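Local coordinates for hypothetical protein TT1465 (Thermus thermophilus, PDB 1WEK) that is of unknown function but belongs to the SLOG clan of Rossmann-like proteins, with helices packed around a parallel sheet, and assembles from several copies of the chain, at residues L148-V151 and L152-Q156; G171-E174 and G175-R178; V177-L180 and A181-D185; P191-L194 and Q195-R198. One frame throughout, in Å; residues are numbered along the deposited sequence.

Contact 1: residues L148-V151 and L152-Q156; sequences LSEV and LVLLQ
L148 and L152, one turn apart on helix 142-156, pack side chain on side chain. Methyl CD2 of L148 lies 3.3 Å from CD1 of L152 and equally near its CG, a spacing shorter than usual for carbon atoms that may partly reflect the model. The two leucines reach this point differently: L148 carries CG anti to its backbone N (chi1 -157°), whereas L152 sends CG anti to its carbonyl carbon (chi1 -73°) and thus back over the preceding turn. E150 and L154 run side by side in the same direction, the aliphatic CG of E150 resting 4.2 Å from CD1 of L154.

Four backbone bonds of the alpha-helical i to i+4 pattern run through the stretch, two of them between the pairs just described. L152 N donates to L148 O, V153 N to S149 O, L154 N to E150 O and L155 N to V151 O, at 2.9 to 3.2 Å. The CG atoms of L152, L154 and L155 each rest near the carbonyl oxygen four residues earlier.

Polar ends look to the second subunit, where the E150 carboxylate forms a salt bridge with K125 and the S149 hydroxyl pairs with S149 of that chain. L148, V151 and L155 instead face strands 132-137 and 165-168 of their own chain, and L148 also meets helix 170-185. The chemistry implies a helix that serves its own core through leucine and valine, while S149, E150 and V153 face the neighbouring copy, where a salt bridge and a hydroxyl bond add polar links to the packing.

Contact 2: residues G171-E174 and G175-R178; sequences GYWE and GLVR
The indole of W173 meets methyl CD1 of L176 at its edge, near the ring plane, with CE3 of W173 4.2 Å from that methyl. Over one face of the indole, offset toward the rim, sits CD2 of Y172. The other flat pair is the carboxylate of E174 and the guanidinium of R178, whose planes stand 74° apart. OE2 of E174 approaches the edge of the guanidinium and accepts from R178 NE at 2.6 Å, using the lone pair that points away from OE1. The bond is bent, with an N-H...O angle of 140°, and the oxygen is somewhat out of the guanidinium plane. This salt bridge is made possible by a fold in the glutamate at chi2 (50°), which brings the carboxylate beside the extended R178 chain.

These residues occupy the first turns of helix 170-185, the crossover helix of a beta-alpha-beta unit between strands 165-168 and 198-200. The helix is kinked here, for the amides of G175 and L176 lack the usual bond to the preceding turn. A water spans the gap at G175, donating to G171 O at 3.0 Å and accepting from G175 N at 3.2 Å. Regular bonding returns with V177 N to W173 O at 3.0 Å and R178 N to E174 O at 2.9 Å. The indole NE1 of W173 donates to L168 O, while its ring packs on L148 and T144 of helix 142-156.

Contact 3: residues V177-L180 and A181-D185; sequences VRWL and AFLRD
Within the crossover helix 170-185 of the beta-alpha-beta unit that links strands 165-168 and 198-200, W179 lies under L183 and beside F182, an example of an aromatic residue gripped by the next turn of its own helix. The L183 contact is a CH-pi interaction: methyl CD1 stands over the face of the six-membered ring, 3.9 Å from its centroid and only 18° off the normal. The other methyl, CD2, comes within 3.8 Å of W179 CZ2, so both branches of the leucine rest on the indole. W179 can offer its face in this way because its CG is anti to the backbone N (chi1 -176°), which lays the ring out from the helix, with a face beside the leucine of the next turn.

F182 meets the five-membered end of the indole. The planes are tilted by only 23°, but the ring centres are 5.6 Å apart and strongly offset, so little stacking results; F182 CD2 touches W179 CD1 at 3.9 Å. W179 NE1 reaches across the subunit boundary to Y172 O of the second subunit, and the F182 ring packs edge-to-face with Y172 of that same chain. The two aromatic side chains thus take part in the interface as well as in the helix.

The backbone is of the ordinary i to i+4 kind, with shared bonds: F182 N donates to R178 O at 3.0 Å and also weakly to W179 O, which accepts from L183 N as well. CD1 of L183 makes a final apolar contact with CD2 of L180, at 3.8 Å.

Contact 4: residues P191-L194 and Q195-R198; sequences PEDL and QLFR
Q195 folds back over E192 in a short 3-10 turn of the loop between helix 170-185 and strand 198-200. Its CB lies 3.3 Å from E192 O, the same oxygen that accepts the backbone N-H of Q195 at 2.9 Å in the i to i+3 bond that defines the turn. Beyond CB the chain bends at chi2 (64°), so that CD and OE1 pass beside the carbonyl carbon of L194. The amide nitrogen NE2 comes to rest 3.5 Å from E192 CA and donates weakly to a water. That water links three partners: it donates to P191 O at 2.7 Å, and accepts from L194 N at 3.0 Å as well as from the glutamine, so it ties the residue before the turn to the backbone and side chain inside it.

A second i to i+3 bond, from L196 N to D193 O, is weak. OD2 of D193 accepts from the backbone N-H of G190 and from NE2 of Q156 on helix 142-156, while L196 packs on L152 and L155 of that helix.

F197 packs back on L194. Its chi1 of 61° places the ring over that residue, whose carbonyl oxygen sits above the centre of one face, 3.6 Å from the plane. Alongside, methyl CD2 of L194 touches CE2 of F197 at 4.1 Å.

Overall arrangement
The four contacts come in order along the C-terminal part of the chain, on the helices and loop flanking strands 165-168 and 198-200. Contact 1 lies on helix 142-156, contacts 2 and 3 are successive turns of helix 170-185 sharing V177 and R178, with centres about 10 Å apart, and contact 4 is the loop leading into edge strand 198-200 of this chain's sheet. That loop lies between the two helices: its centre is about 11 Å from those of contacts 1 and 3, and F197 touches both L152 and V177. Contacts 1 and 2, about 17 Å apart at their centres, meet through L148. All four reach the second subunit, serving core and assembly together.

Contact 1: residues L148-V151 and L152-Q156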
loop_
_atom_site.group_PDB
_atom_site.type_symbol
_atom_site.label_atom_id
_atom_site.label_comp_id
_atom_site.label_asym_id
_atom_site.label_seq_id
_atom_site.Cartn_x
_atom_site.Cartn_y
_atom_site.Cartn_z
ATOM N N LEU A 148 -13.321 -13.607 -25.858
ATOM C CA LEU A 148 -12.672 -13.902 -27.133
ATOM C C LEU A 148 -12.008 -12.669 -27.737
ATOM O O LEU A 148 -10.814 -12.703 -28.105
ATOM C CB LEU A 148 -13.686 -14.445 -28.137
ATOM C CG LEU A 148 -13.174 -15.296 -29.306
ATOM C CD1 LEU A 148 -14.153 -15.183 -30.452
ATOM C CD2 LEU A 148 -11.803 -14.859 -29.765
ATOM N N SER A 149 -12.773 -11.582 -27.838
ATOM C CA SER A 149 -12.235 -10.371 -28.429
ATOM C C SER A 149 -11.078 -9.832 -27.603
ATOM O O SER A 149 -10.116 -9.309 -28.164
ATOM C CB SER A 149 -13.338 -9.295 -28.646
ATOM O OG SER A 149 -13.869 -8.783 -27.440
ATOM N N GLU A 150 -11.131 -9.987 -26.283
ATOM C CA GLU A 150 -10.026 -9.497 -25.469
ATOM C C GLU A 150 -8.723 -10.243 -25.745
ATOM O O GLU A 150 -7.676 -9.608 -25.960
ATOM C CB GLU A 150 -10.308 -9.590 -23.965
ATOM C CG GLU A 150 -9.094 -9.103 -23.173
ATOM C CD GLU A 150 -9.289 -9.029 -21.667
ATOM O OE1 GLU A 150 -9.374 -10.092 -21.010
ATOM O OE2 GLU A 150 -9.341 -7.895 -21.137
ATOM N N VAL A 151 -8.779 -11.580 -25.725
ATOM C CA VAL A 151 -7.583 -12.379 -25.956
ATOM C C VAL A 151 -7.031 -12.169 -27.364
ATOM O O VAL A 151 -5.818 -12.163 -27.548
ATOM C CB VAL A 151 -7.823 -13.912 -25.723
ATOM C CG1 VAL A 151 -8.365 -14.149 -24.322
ATOM C CG2 VAL A 151 -8.776 -14.475 -26.759
ATOM N N LEU A 152 -7.912 -11.993 -28.352
ATOM C CA LEU A 152 -7.457 -11.771 -29.721
ATOM C C LEU A 152 -6.614 -10.514 -29.789
ATOM O O LEU A 152 -5.559 -10.502 -30.425
ATOM C CB LEU A 152 -8.644 -11.667 -30.686
ATOM C CG LEU A 152 -9.314 -13.029 -30.931
ATOM C CD1 LEU A 152 -10.370 -12.912 -32.006
ATOM C CD2 LEU A 152 -8.253 -14.044 -31.359
ATOM N N VAL A 153 -7.074 -9.465 -29.112
ATOM C CA VAL A 153 -6.358 -8.189 -29.050
ATOM C C VAL A 153 -4.979 -8.370 -28.419
ATOM O O VAL A 153 -3.971 -7.874 -28.944
ATOM C CB VAL A 153 -7.151 -7.148 -28.209
ATOM C CG1 VAL A 153 -6.251 -6.015 -27.789
ATOM C CG2 VAL A 153 -8.314 -6.588 -29.047
ATOM N N LEU A 154 -4.952 -9.079 -27.289
ATOM C CA LEU A 154 -3.724 -9.343 -26.553
ATOM C C LEU A 154 -2.720 -10.109 -27.404
ATOM O O LEU A 154 -1.507 -9.887 -27.303
ATOM C CB LEU A 154 -4.032 -10.125 -25.260
ATOM C CG LEU A 154 -4.774 -9.381 -24.140
ATOM C CD1 LEU A 154 -5.091 -10.322 -22.975
ATOM C CD2 LEU A 154 -3.928 -8.211 -23.658
ATOM N N LEU A 155 -3.227 -11.011 -28.239
ATOM C CA LEU A 155 -2.371 -11.794 -29.118
ATOM C C LEU A 155 -1.945 -10.970 -30.334
ATOM O O LEU A 155 -0.772 -10.934 -30.676
ATOM C CB LEU A 155 -3.103 -13.062 -29.572
ATOM C CG LEU A 155 -3.261 -14.100 -28.460
ATOM C CD1 LEU A 155 -4.117 -15.253 -28.937
ATOM C CD2 LEU A 155 -1.895 -14.603 -28.042
ATOM N N GLN A 156 -2.896 -10.300 -30.980
ATOM C CA GLN A 156 -2.582 -9.485 -32.158
ATOM C C GLN A 156 -1.492 -8.433 -31.885
ATOM O O GLN A 156 -0.596 -8.240 -32.695
ATOM C CB GLN A 156 -3.853 -8.784 -32.656
ATOM C CG GLN A 156 -3.629 -7.730 -33.745
ATOM C CD GLN A 156 -4.834 -6.836 -33.932
ATOM O OE1 GLN A 156 -5.317 -6.237 -32.976
ATOM N NE2 GLN A 156 -5.326 -6.737 -35.159
#

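Contact 2: residues G171-E174 and G175-R178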
loop_
_atom_site.group_PDB
_atom_site.type_symbol
_atom_site.label_atom_id
_atom_site.label_comp_id
_atom_site.label_asym_id
_atom_site.label_seq_id
_atom_site.Cartn_x
_atom_site.Cartn_y
_atom_site.Cartn_z
ATOM N N GLY A 171 -20.242 -24.084 -37.308
ATOM C CA GLY A 171 -21.475 -23.447 -37.727
ATOM C C GLY A 171 -21.954 -22.357 -36.792
ATOM O O GLY A 171 -22.642 -21.425 -37.206
ATOM N N TYR A 172 -21.587 -22.461 -35.523
ATOM C CA TYR A 172 -22.009 -21.474 -34.544
ATOM C C TYR A 172 -21.245 -20.155 -34.691
ATOM O O TYR A 172 -21.832 -19.075 -34.609
ATOM C CB TYR A 172 -21.813 -22.022 -33.134
ATOM C CG TYR A 172 -22.496 -21.204 -32.068
ATOM C CD1 TYR A 172 -23.792 -21.498 -31.664
ATOM C CD2 TYR A 172 -21.846 -20.124 -31.466
ATOM C CE1 TYR A 172 -24.424 -20.742 -30.680
ATOM C CE2 TYR A 172 -22.465 -19.364 -30.489
ATOM C CZ TYR A 172 -23.753 -19.679 -30.095
ATOM O OH TYR A 172 -24.352 -18.956 -29.091
ATOM N N TRP A 173 -19.940 -20.245 -34.920
ATOM C CA TRP A 173 -19.092 -19.064 -35.058
ATOM C C TRP A 173 -19.035 -18.464 -36.460
ATOM O O TRP A 173 -18.523 -17.354 -36.654
ATOM C CB TRP A 173 -17.677 -19.423 -34.623
ATOM C CG TRP A 173 -17.615 -19.835 -33.216
ATOM C CD1 TRP A 173 -17.658 -21.110 -32.722
ATOM C CD2 TRP A 173 -17.560 -18.965 -32.085
ATOM N NE1 TRP A 173 -17.631 -21.085 -31.349
ATOM C CE2 TRP A 173 -17.572 -19.780 -30.931
ATOM C CE3 TRP A 173 -17.506 -17.572 -31.933
ATOM C CZ2 TRP A 173 -17.532 -19.249 -29.643
ATOM C CZ3 TRP A 173 -17.464 -17.043 -30.658
ATOM C CH2 TRP A 173 -17.477 -17.881 -29.524
ATOM N N GLU A 174 -19.555 -19.210 -37.429
ATOM C CA GLU A 174 -19.547 -18.814 -38.829
ATOM C C GLU A 174 -19.817 -17.341 -39.062
ATOM O O GLU A 174 -19.028 -16.669 -39.717
ATOM C CB GLU A 174 -20.552 -19.653 -39.622
ATOM C CG GLU A 174 -20.333 -19.605 -41.125
ATOM C CD GLU A 174 -18.879 -19.876 -41.504
ATOM O OE1 GLU A 174 -18.220 -20.703 -40.823
ATOM O OE2 GLU A 174 -18.396 -19.275 -42.489
ATOM N N GLY A 175 -20.928 -16.840 -38.538
ATOM C CA GLY A 175 -21.239 -15.432 -38.718
ATOM C C GLY A 175 -20.131 -14.508 -38.227
ATOM O O GLY A 175 -19.728 -13.592 -38.940
ATOM N N LEU A 176 -19.626 -14.728 -37.018
ATOM C CA LEU A 176 -18.566 -13.869 -36.497
ATOM C C LEU A 176 -17.287 -13.937 -37.357
ATOM O O LEU A 176 -16.711 -12.900 -37.704
ATOM C CB LEU A 176 -18.218 -14.263 -35.067
ATOM C CG LEU A 176 -17.660 -13.217 -34.095
ATOM C CD1 LEU A 176 -16.421 -13.772 -33.447
ATOM C CD2 LEU A 176 -17.363 -11.904 -34.799
ATOM N N VAL A 177 -16.840 -15.154 -37.684
ATOM C CA VAL A 177 -15.637 -15.308 -38.488
ATOM C C VAL A 177 -15.800 -14.649 -39.860
ATOM O O VAL A 177 -14.872 -14.032 -40.359
ATOM C CB VAL A 177 -15.238 -16.795 -38.666
ATOM C CG1 VAL A 177 -14.081 -16.898 -39.654
ATOM C CG2 VAL A 177 -14.821 -17.414 -37.306
ATOM N N ARG A 178 -16.967 -14.780 -40.483
ATOM C CA ARG A 178 -17.164 -14.135 -41.775
ATOM C C ARG A 178 -17.073 -12.608 -41.602
ATOM O O ARG A 178 -16.429 -11.939 -42.393
ATOM C CB ARG A 178 -18.504 -14.534 -42.399
ATOM C CG ARG A 178 -18.605 -16.019 -42.707
ATOM C CD ARG A 178 -19.675 -16.331 -43.748
ATOM N NE ARG A 178 -20.093 -17.732 -43.702
ATOM C CZ ARG A 178 -20.882 -18.316 -44.604
ATOM N NH1 ARG A 178 -21.343 -17.627 -45.642
ATOM N NH2 ARG A 178 -21.221 -19.592 -44.462
HETATM O O HOH W 1 -23.236 -18.535 -37.202
#

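Contact 3: residues V177-L180 and A181-D185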
loop_
_atom_site.group_PDB
_atom_site.type_symbol
_atom_site.label_atom_id
_atom_site.label_comp_id
_atom_site.label_asym_id
_atom_site.label_seq_id
_atom_site.Cartn_x
_atom_site.Cartn_y
_atom_site.Cartn_z
ATOM N N VAL A 177 -16.840 -15.154 -37.684
ATOM C CA VAL A 177 -15.637 -15.308 -38.488
ATOM C C VAL A 177 -15.800 -14.649 -39.860
ATOM O O VAL A 177 -14.872 -14.032 -40.359
ATOM C CB VAL A 177 -15.238 -16.795 -38.666
ATOM C CG1 VAL A 177 -14.081 -16.898 -39.654
ATOM C CG2 VAL A 177 -14.821 -17.414 -37.306
ATOM N N ARG A 178 -16.967 -14.780 -40.483
ATOM C CA ARG A 178 -17.164 -14.135 -41.775
ATOM C C ARG A 178 -17.073 -12.608 -41.602
ATOM O O ARG A 178 -16.429 -11.939 -42.393
ATOM C CB ARG A 178 -18.504 -14.534 -42.399
ATOM C CG ARG A 178 -18.605 -16.019 -42.707
ATOM C CD ARG A 178 -19.675 -16.331 -43.748
ATOM N NE ARG A 178 -20.093 -17.732 -43.702
ATOM C CZ ARG A 178 -20.882 -18.316 -44.604
ATOM N NH1 ARG A 178 -21.343 -17.627 -45.642
ATOM N NH2 ARG A 178 -21.221 -19.592 -44.462
ATOM N N TRP A 179 -17.688 -12.061 -40.556
ATOM C CA TRP A 179 -17.617 -10.614 -40.337
ATOM C C TRP A 179 -16.177 -10.186 -40.111
ATOM O O TRP A 179 -15.775 -9.078 -40.498
ATOM C CB TRP A 179 -18.456 -10.174 -39.134
ATOM C CG TRP A 179 -18.463 -8.673 -38.955
ATOM C CD1 TRP A 179 -18.951 -7.740 -39.835
ATOM C CD2 TRP A 179 -17.935 -7.934 -37.846
ATOM N NE1 TRP A 179 -18.759 -6.467 -39.342
ATOM C CE2 TRP A 179 -18.138 -6.556 -38.123
ATOM C CE3 TRP A 179 -17.313 -8.298 -36.644
ATOM C CZ2 TRP A 179 -17.736 -5.540 -37.233
ATOM C CZ3 TRP A 179 -16.914 -7.280 -35.754
ATOM C CH2 TRP A 179 -17.131 -5.921 -36.061
ATOM N N LEU A 180 -15.400 -11.060 -39.478
ATOM C CA LEU A 180 -14.000 -10.766 -39.209
ATOM C C LEU A 180 -13.230 -10.759 -40.527
ATOM O O LEU A 180 -12.315 -9.947 -40.720
ATOM C CB LEU A 180 -13.394 -11.798 -38.246
ATOM C CG LEU A 180 -13.938 -11.767 -36.811
ATOM C CD1 LEU A 180 -13.138 -12.721 -35.916
ATOM C CD2 LEU A 180 -13.835 -10.364 -36.263
ATOM N N ALA A 181 -13.616 -11.657 -41.430
ATOM C CA ALA A 181 -12.982 -11.752 -42.731
ATOM C C ALA A 181 -13.261 -10.466 -43.517
ATOM O O ALA A 181 -12.459 -10.062 -44.346
ATOM C CB ALA A 181 -13.510 -12.961 -43.482
ATOM N N PHE A 182 -14.411 -9.856 -43.247
ATOM C CA PHE A 182 -14.836 -8.603 -43.861
ATOM C C PHE A 182 -13.965 -7.479 -43.267
ATOM O O PHE A 182 -13.563 -6.536 -43.966
ATOM C CB PHE A 182 -16.318 -8.372 -43.531
ATOM C CG PHE A 182 -16.788 -6.957 -43.767
ATOM C CD1 PHE A 182 -17.113 -6.516 -45.046
ATOM C CD2 PHE A 182 -16.902 -6.063 -42.701
ATOM C CE1 PHE A 182 -17.545 -5.209 -45.257
ATOM C CE2 PHE A 182 -17.332 -4.759 -42.904
ATOM C CZ PHE A 182 -17.655 -4.331 -44.185
ATOM N N LEU A 183 -13.682 -7.574 -41.968
ATOM C CA LEU A 183 -12.835 -6.579 -41.335
ATOM C C LEU A 183 -11.463 -6.685 -42.014
ATOM O O LEU A 183 -10.703 -5.710 -42.092
ATOM C CB LEU A 183 -12.729 -6.827 -39.822
ATOM C CG LEU A 183 -14.003 -6.600 -38.992
ATOM C CD1 LEU A 183 -13.700 -6.779 -37.502
ATOM C CD2 LEU A 183 -14.542 -5.205 -39.233
ATOM N N ARG A 184 -11.159 -7.868 -42.539
ATOM C CA ARG A 184 -9.897 -8.049 -43.224
ATOM C C ARG A 184 -9.957 -7.419 -44.624
ATOM O O ARG A 184 -9.033 -6.724 -45.035
ATOM C CB ARG A 184 -9.543 -9.529 -43.335
ATOM C CG ARG A 184 -8.060 -9.755 -43.643
ATOM C CD ARG A 184 -7.862 -11.004 -44.460
ATOM N NE ARG A 184 -8.117 -12.211 -43.699
ATOM C CZ ARG A 184 -8.717 -13.293 -44.184
ATOM N NH1 ARG A 184 -9.136 -13.321 -45.442
ATOM N NH2 ARG A 184 -8.886 -14.353 -43.406
ATOM N N ASP A 185 -11.037 -7.655 -45.359
ATOM C CA ASP A 185 -11.143 -7.066 -46.690
ATOM C C ASP A 185 -11.015 -5.540 -46.591
ATOM O O ASP A 185 -10.519 -4.891 -47.507
ATOM C CB ASP A 185 -12.480 -7.445 -47.319
ATOM C CG ASP A 185 -12.593 -8.935 -47.595
ATOM O OD1 ASP A 185 -13.703 -9.384 -47.945
ATOM O OD2 ASP A 185 -11.574 -9.657 -47.478
#

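Contact 4: residues P191-L194 and Q195-R198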
loop_
_atom_site.group_PDB
_atom_site.type_symbol
_atom_site.label_atom_id
_atom_site.label_comp_id
_atom_site.label_asym_id
_atom_site.label_seq_id
_atom_site.Cartn_x
_atom_site.Cartn_y
_atom_site.Cartn_z
ATOM N N PRO A 191 -3.258 -9.030 -42.301
ATOM C CA PRO A 191 -3.417 -10.140 -43.247
ATOM C C PRO A 191 -3.483 -11.509 -42.603
ATOM O O PRO A 191 -4.236 -12.365 -43.054
ATOM C CB PRO A 191 -2.192 -10.010 -44.156
ATOM C CG PRO A 191 -1.845 -8.556 -44.079
ATOM C CD PRO A 191 -2.057 -8.233 -42.618
ATOM N N GLU A 192 -2.692 -11.713 -41.554
ATOM C CA GLU A 192 -2.639 -13.004 -40.867
ATOM C C GLU A 192 -3.392 -13.038 -39.543
ATOM O O GLU A 192 -3.354 -14.051 -38.846
ATOM C CB GLU A 192 -1.183 -13.391 -40.562
ATOM C CG GLU A 192 -0.154 -12.969 -41.597
ATOM C CD GLU A 192 -0.258 -13.760 -42.869
ATOM O OE1 GLU A 192 -0.126 -15.002 -42.795
ATOM O OE2 GLU A 192 -0.469 -13.148 -43.938
ATOM N N ASP A 193 -4.078 -11.957 -39.182
ATOM C CA ASP A 193 -4.764 -11.947 -37.886
ATOM C C ASP A 193 -5.835 -12.994 -37.651
ATOM O O ASP A 193 -6.148 -13.302 -36.498
ATOM C CB ASP A 193 -5.336 -10.575 -37.582
ATOM C CG ASP A 193 -4.258 -9.538 -37.362
ATOM O OD1 ASP A 193 -3.113 -9.919 -37.034
ATOM O OD2 ASP A 193 -4.560 -8.338 -37.502
ATOM N N LEU A 194 -6.408 -13.549 -38.712
ATOM C CA LEU A 194 -7.414 -14.570 -38.502
ATOM C C LEU A 194 -6.791 -15.911 -38.143
ATOM O O LEU A 194 -7.497 -16.849 -37.789
ATOM C CB LEU A 194 -8.313 -14.722 -39.720
ATOM C CG LEU A 194 -9.253 -13.548 -40.020
ATOM C CD1 LEU A 194 -10.547 -14.109 -40.601
ATOM C CD2 LEU A 194 -9.558 -12.752 -38.759
ATOM N N GLN A 195 -5.469 -16.003 -38.223
ATOM C CA GLN A 195 -4.786 -17.237 -37.875
ATOM C C GLN A 195 -4.483 -17.317 -36.369
ATOM O O GLN A 195 -3.925 -18.311 -35.894
ATOM C CB GLN A 195 -3.486 -17.375 -38.683
ATOM C CG GLN A 195 -3.631 -18.081 -40.029
ATOM C CD GLN A 195 -4.511 -17.324 -41.000
ATOM O OE1 GLN A 195 -5.641 -17.731 -41.293
ATOM N NE2 GLN A 195 -4.000 -16.208 -41.506
ATOM N N LEU A 196 -4.845 -16.270 -35.623
ATOM C CA LEU A 196 -4.633 -16.251 -34.177
ATOM C C LEU A 196 -5.530 -17.304 -33.521
ATOM O O LEU A 196 -5.267 -17.754 -32.408
ATOM C CB LEU A 196 -4.975 -14.871 -33.596
ATOM C CG LEU A 196 -3.939 -13.752 -33.372
ATOM C CD1 LEU A 196 -2.539 -14.157 -33.838
ATOM C CD2 LEU A 196 -4.420 -12.495 -34.081
ATOM N N PHE A 197 -6.593 -17.700 -34.210
ATOM C CA PHE A 197 -7.495 -18.707 -33.665
ATOM C C PHE A 197 -7.769 -19.822 -34.666
ATOM O O PHE A 197 -7.572 -19.650 -35.872
ATOM C CB PHE A 197 -8.816 -18.059 -33.244
ATOM C CG PHE A 197 -9.560 -17.403 -34.376
ATOM C CD1 PHE A 197 -10.348 -18.160 -35.242
ATOM C CD2 PHE A 197 -9.459 -16.028 -34.587
ATOM C CE1 PHE A 197 -11.021 -17.563 -36.293
ATOM C CE2 PHE A 197 -10.131 -15.414 -35.645
ATOM C CZ PHE A 197 -10.912 -16.179 -36.499
ATOM N N ARG A 198 -8.225 -20.962 -34.154
ATOM C CA ARG A 198 -8.539 -22.115 -34.980
ATOM C C ARG A 198 -9.981 -22.513 -34.731
ATOM O O ARG A 198 -10.417 -22.617 -33.587
ATOM C CB ARG A 198 -7.611 -23.285 -34.639
ATOM C CG ARG A 198 -6.169 -23.076 -35.082
ATOM C CD ARG A 198 -5.242 -24.208 -34.642
ATOM N NE ARG A 198 -5.673 -25.530 -35.102
ATOM C CZ ARG A 198 -5.003 -26.657 -34.854
ATOM N NH1 ARG A 198 -3.872 -26.612 -34.156
ATOM N NH2 ARG A 198 -5.471 -27.830 -35.277
HETATM O O HOH W 2 -6.231 -13.662 -41.695
#